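PDB 3D8K: protein phosphatase 2C from Toxoplasma gondii, which probably acts as a manganese-dependent serine/threonine phosphatase of the PP2C family, hydrolysing phosphoserine and phosphothreonine in proteins. Local coordinates for residues R21-T26 against N69-L74; L74-D79 against T86-R91. All coordinates share one frame; numbering follows the deposited sequence.

Contact 1 of 2, residues R21-T26 against N69-L74; sequences RNRRPT and NVMNYL
Within the two segments the shortest polar bond is L74 N to V70 O, 2.8 Å, in the last turn of the helix whose M71 rests on R23 of the strand. Between the two segments themselves the meeting is apolar and small, about 100 Å² in all. M71 is a selenomethionine, and its CG is the atom that does most of the touching: it lies 3.6 Å from CB of R23 and packs equally near CD of R23. Its own CB takes the next place along, 3.6 Å from R23 CD and at the edge of the guanidinium, near that group's plane. The stems run antiparallel, one over the other, rather than meeting end on. R23 bends at chi2 (-92°), which folds its methylenes along the M71 stem. M71 keeps CG beside its backbone N (chi1 -64°) and bends again further out, carrying its end away from the strand. M71 is buried while R23 is exposed, so the aliphatic part of an arginine lies over the stem of a buried residue. Here a helix of the PP2C β-sandwich packs by its side chains against the edge of a sheet: strand 22-26 is outermost in the six-stranded antiparallel sheet, bonded to strand 35-41. N22 and R24 pack on helix 10-18, while M71 and L74 reach V50 of strand 48-55 and Y73 packs on helix 82-97.

Contact 2 of 2, residues L74-D79 against T86-R91; sequences LNDLRD and TRQFER. With SO4 (sulfate ion), chain H.
The amide of Q88 and the carboxylate of D76 pass each other with their planes 51° apart, the side chains running nearly perpendicular. It is D76 CB that comes nearest, 3.6 Å from Q88 NE2; D76 OD1 stays too far from NE2 to make a bond. The two guanidinium groups work by their edges, each turned toward a sulfate that most likely came in with the crystallisation solution. R78 offers NE and NH2 together to a single oxygen, O2, with NE at 2.8 Å. R91 spreads over two oxygens: NH1 reaches O3 at 2.8 Å, and NH2 points almost straight at O1, 3.2 Å away with an N-H...O angle of 172°. Both arginines are extended from CG to NE, which carries their heads out to the anion. The backbone beneath is the link between two consecutive helices of the PP2C fold: helix 61-74 ends, a type I turn runs from L74 to L77, closed by L77 N to L74 O (3.1 Å), and helix 82-97 follows. From helix 82-97, Q88 packs against this link, its CG near L74 N and its CB near L77 CD2 (4.5 Å), and both leucines also touch F111 of strand 106-115. R156 of the second subunit gives its NE to the same sulfate, and R78 NH1 bonds P118 O of that subunit.

Contacts 1 and 2 follow in series along the chain and share L74, the last residue of helix 61-74; their centres are about 13 Å apart. Contact 1 joins that helix to an outer strand of the six-stranded sheet, whereas contact 2 joins the loop after it to helix 82-97. Y73 of contact 1 packs on Q88 and R91 of contact 2. Both are largely buried with one exposed partner, R23 in contact 1 and D76 in contact 2. Beyond D76, the partly exposed R78 and R91 of contact 2 hold an anion where a second subunit comes close. No other chain of the assembly touches the segments of contact 1.

Contact 1 of 2, residues R21-T26 against N69-L74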
# COMPACT_ATOMS: atom_id res chain seq x y z
N ARG C 21 -12.11 -4.65 -1.28
CA ARG C 21 -13.48 -5.08 -1.41
C ARG C 21 -14.54 -4.06 -1.09
O ARG C 21 -14.28 -3.04 -0.46
CB ARG C 21 -13.70 -6.29 -0.53
CG ARG C 21 -12.45 -6.80 0.12
CD ARG C 21 -12.80 -7.24 1.51
NE ARG C 21 -13.30 -6.11 2.27
CZ ARG C 21 -12.57 -5.04 2.55
NH1 ARG C 21 -11.31 -4.99 2.13
NH2 ARG C 21 -13.11 -4.02 3.22
N ASN C 22 -15.76 -4.37 -1.52
CA ASN C 22 -16.91 -3.51 -1.32
C ASN C 22 -18.15 -4.28 -1.75
O ASN C 22 -18.06 -5.37 -2.29
CB ASN C 22 -16.78 -2.24 -2.16
CG ASN C 22 -16.46 -2.54 -3.61
OD1 ASN C 22 -15.29 -2.63 -4.00
ND2 ASN C 22 -17.50 -2.72 -4.43
N ARG C 23 -19.31 -3.69 -1.50
CA ARG C 23 -20.59 -4.25 -1.88
C ARG C 23 -21.55 -3.10 -1.73
O ARG C 23 -21.69 -2.56 -0.65
CB ARG C 23 -21.00 -5.42 -0.97
CG ARG C 23 -20.39 -5.39 0.43
CD ARG C 23 -19.10 -6.19 0.44
NE ARG C 23 -18.42 -6.23 1.73
CZ ARG C 23 -17.94 -5.16 2.37
NH1 ARG C 23 -18.06 -3.94 1.84
NH2 ARG C 23 -17.31 -5.32 3.52
N ARG C 24 -22.20 -2.70 -2.81
CA ARG C 24 -23.13 -1.60 -2.70
C ARG C 24 -24.55 -1.95 -3.06
O ARG C 24 -24.92 -1.99 -4.22
CB ARG C 24 -22.65 -0.44 -3.57
CG ARG C 24 -21.36 0.14 -3.08
CD ARG C 24 -20.36 0.27 -4.19
NE ARG C 24 -19.05 0.59 -3.65
CZ ARG C 24 -18.85 1.59 -2.80
NH1 ARG C 24 -19.87 2.33 -2.40
NH2 ARG C 24 -17.63 1.83 -2.34
N PRO C 25 -25.36 -2.28 -2.05
CA PRO C 25 -26.75 -2.63 -2.32
C PRO C 25 -27.59 -1.37 -2.52
O PRO C 25 -27.28 -0.32 -1.98
CB PRO C 25 -27.17 -3.38 -1.04
CG PRO C 25 -25.91 -4.02 -0.60
CD PRO C 25 -24.92 -2.88 -0.77
N THR C 26 -28.63 -1.49 -3.34
CA THR C 26 -29.56 -0.39 -3.56
C THR C 26 -30.84 -1.05 -3.10
O THR C 26 -31.00 -2.25 -3.27
CB THR C 26 -29.66 0.01 -5.07
OG1 THR C 26 -30.63 1.06 -5.23
CG2 THR C 26 -30.09 -1.16 -5.91
N ASN C 69 -25.22 -10.42 3.29
CA ASN C 69 -24.40 -11.53 3.76
C ASN C 69 -23.74 -12.30 2.63
O ASN C 69 -22.89 -13.15 2.87
CB ASN C 69 -25.25 -12.52 4.57
CG ASN C 69 -25.56 -12.02 5.95
OD1 ASN C 69 -24.66 -11.84 6.77
ND2 ASN C 69 -26.84 -11.79 6.23
N VAL C 70 -24.12 -12.01 1.39
CA VAL C 70 -23.56 -12.75 0.27
C VAL C 70 -22.07 -12.58 -0.01
O VAL C 70 -21.38 -13.57 -0.31
CB VAL C 70 -24.37 -12.48 -1.02
CG1 VAL C 70 -24.15 -11.06 -1.51
CG2 VAL C 70 -23.97 -13.50 -2.07
N MSE C 71 -21.55 -11.36 0.09
CA MSE C 71 -20.13 -11.14 -0.14
C MSE C 71 -19.29 -11.85 0.93
O MSE C 71 -18.08 -12.09 0.74
CB MSE C 71 -19.85 -9.64 -0.19
CG MSE C 71 -20.53 -8.92 -1.35
SE MSE C 71 -19.89 -9.53 -3.11
CE MSE C 71 -21.63 -10.12 -3.76
N ASN C 72 -19.91 -12.20 2.06
CA ASN C 72 -19.21 -12.92 3.13
C ASN C 72 -18.91 -14.31 2.60
O ASN C 72 -17.80 -14.81 2.71
CB ASN C 72 -20.09 -13.06 4.38
CG ASN C 72 -20.08 -11.83 5.25
OD1 ASN C 72 -20.91 -11.70 6.17
ND2 ASN C 72 -19.15 -10.92 4.99
N TYR C 73 -19.93 -14.94 2.02
CA TYR C 73 -19.76 -16.27 1.49
C TYR C 73 -18.94 -16.25 0.21
O TYR C 73 -18.03 -17.05 0.04
CB TYR C 73 -21.13 -16.90 1.23
CG TYR C 73 -21.92 -17.11 2.51
CD1 TYR C 73 -22.46 -16.02 3.20
CD2 TYR C 73 -22.09 -18.39 3.05
CE1 TYR C 73 -23.14 -16.20 4.40
CE2 TYR C 73 -22.77 -18.58 4.25
CZ TYR C 73 -23.29 -17.48 4.92
OH TYR C 73 -23.97 -17.66 6.09
N LEU C 74 -19.25 -15.33 -0.70
CA LEU C 74 -18.52 -15.24 -1.96
C LEU C 74 -16.99 -15.17 -1.80
O LEU C 74 -16.25 -15.69 -2.64
CB LEU C 74 -19.05 -14.06 -2.79
CG LEU C 74 -20.03 -14.48 -3.91
CD1 LEU C 74 -20.73 -15.77 -3.55
CD2 LEU C 74 -21.02 -13.36 -4.16

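Contact 2 of 2, residues L74-D79 against T86-R91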
# COMPACT_ATOMS: atom_id res chain seq x y z
N LEU C 74 -19.25 -15.33 -0.70
CA LEU C 74 -18.52 -15.24 -1.96
C LEU C 74 -16.99 -15.17 -1.80
O LEU C 74 -16.25 -15.69 -2.64
CB LEU C 74 -19.05 -14.06 -2.79
CG LEU C 74 -20.03 -14.48 -3.91
CD1 LEU C 74 -20.73 -15.77 -3.55
CD2 LEU C 74 -21.02 -13.36 -4.16
N ASN C 75 -16.53 -14.54 -0.72
CA ASN C 75 -15.10 -14.46 -0.48
C ASN C 75 -14.56 -15.79 0.01
O ASN C 75 -13.40 -15.89 0.41
CB ASN C 75 -14.80 -13.36 0.54
CG ASN C 75 -14.69 -12.00 -0.11
OD1 ASN C 75 -13.85 -11.79 -0.99
ND2 ASN C 75 -15.54 -11.08 0.32
N ASP C 76 -15.40 -16.81 -0.01
CA ASP C 76 -15.01 -18.13 0.42
C ASP C 76 -14.82 -19.04 -0.78
O ASP C 76 -14.31 -20.16 -0.64
CB ASP C 76 -16.04 -18.70 1.38
CG ASP C 76 -15.97 -18.07 2.76
OD1 ASP C 76 -17.03 -17.88 3.41
OD2 ASP C 76 -14.83 -17.78 3.20
N LEU C 77 -15.22 -18.56 -1.95
CA LEU C 77 -15.06 -19.32 -3.19
C LEU C 77 -13.57 -19.55 -3.42
O LEU C 77 -12.79 -18.58 -3.48
CB LEU C 77 -15.63 -18.54 -4.38
CG LEU C 77 -17.14 -18.34 -4.45
CD1 LEU C 77 -17.46 -17.28 -5.49
CD2 LEU C 77 -17.81 -19.66 -4.78
N ARG C 78 -13.17 -20.81 -3.55
CA ARG C 78 -11.76 -21.14 -3.79
C ARG C 78 -11.40 -20.91 -5.23
O ARG C 78 -10.25 -21.04 -5.64
CB ARG C 78 -11.47 -22.60 -3.45
CG ARG C 78 -11.64 -22.93 -2.01
CD ARG C 78 -10.88 -24.18 -1.69
NE ARG C 78 -11.09 -24.57 -0.30
CZ ARG C 78 -10.35 -25.47 0.33
NH1 ARG C 78 -9.35 -26.08 -0.29
NH2 ARG C 78 -10.62 -25.76 1.60
N ASP C 79 -12.42 -20.58 -6.00
CA ASP C 79 -12.28 -20.29 -7.41
C ASP C 79 -13.70 -20.02 -7.85
O ASP C 79 -14.65 -20.39 -7.17
CB ASP C 79 -11.69 -21.48 -8.15
CG ASP C 79 -11.46 -21.18 -9.61
OD1 ASP C 79 -11.05 -20.04 -9.91
OD2 ASP C 79 -11.68 -22.09 -10.45
N THR C 86 -22.00 -23.39 -6.26
CA THR C 86 -23.10 -24.19 -5.76
C THR C 86 -22.93 -24.47 -4.27
O THR C 86 -23.90 -24.44 -3.50
CB THR C 86 -23.18 -25.53 -6.51
OG1 THR C 86 -23.63 -25.30 -7.85
CG2 THR C 86 -24.13 -26.49 -5.83
N ARG C 87 -21.70 -24.73 -3.87
CA ARG C 87 -21.37 -25.04 -2.48
C ARG C 87 -21.68 -23.90 -1.53
O ARG C 87 -22.14 -24.12 -0.42
CB ARG C 87 -19.89 -25.39 -2.38
CG ARG C 87 -19.43 -25.66 -0.98
CD ARG C 87 -17.91 -25.73 -0.92
NE ARG C 87 -17.40 -26.90 -1.61
CZ ARG C 87 -17.59 -28.15 -1.20
NH1 ARG C 87 -18.29 -28.38 -0.10
NH2 ARG C 87 -17.07 -29.16 -1.89
N GLN C 88 -21.45 -22.68 -1.98
CA GLN C 88 -21.71 -21.51 -1.15
C GLN C 88 -23.21 -21.30 -1.02
O GLN C 88 -23.70 -20.86 0.03
CB GLN C 88 -21.03 -20.29 -1.76
CG GLN C 88 -20.27 -19.45 -0.76
CD GLN C 88 -19.33 -20.26 0.12
OE1 GLN C 88 -18.56 -21.09 -0.36
NE2 GLN C 88 -19.39 -20.02 1.42
N PHE C 89 -23.95 -21.61 -2.08
CA PHE C 89 -25.39 -21.47 -2.04
C PHE C 89 -25.90 -22.37 -0.94
O PHE C 89 -26.87 -22.04 -0.25
CB PHE C 89 -26.02 -21.89 -3.37
CG PHE C 89 -26.26 -20.75 -4.31
CD1 PHE C 89 -25.18 -20.08 -4.90
CD2 PHE C 89 -27.56 -20.33 -4.59
CE1 PHE C 89 -25.40 -18.98 -5.75
CE2 PHE C 89 -27.79 -19.24 -5.44
CZ PHE C 89 -26.71 -18.56 -6.02
N GLU C 90 -25.23 -23.51 -0.76
CA GLU C 90 -25.60 -24.48 0.25
C GLU C 90 -25.50 -23.84 1.63
O GLU C 90 -26.48 -23.77 2.37
CB GLU C 90 -24.68 -25.70 0.17
CG GLU C 90 -24.92 -26.76 1.27
CD GLU C 90 -24.21 -26.45 2.58
OE1 GLU C 90 -24.50 -27.12 3.60
OE2 GLU C 90 -23.35 -25.55 2.60
N ARG C 91 -24.30 -23.36 1.94
CA ARG C 91 -24.03 -22.72 3.21
C ARG C 91 -25.00 -21.59 3.49
O ARG C 91 -25.59 -21.53 4.55
CB ARG C 91 -22.60 -22.19 3.23
CG ARG C 91 -21.59 -23.27 2.99
CD ARG C 91 -20.17 -22.80 3.15
NE ARG C 91 -19.27 -23.94 3.09
CZ ARG C 91 -17.95 -23.86 3.18
NH1 ARG C 91 -17.36 -22.68 3.35
NH2 ARG C 91 -17.22 -24.96 3.11
S SO4 H . -13.65 -23.59 2.76
O1 SO4 H . -13.98 -24.98 3.12
O2 SO4 H . -12.51 -23.58 1.85
O3 SO4 H . -14.82 -22.97 2.11
O4 SO4 H . -13.29 -22.83 3.96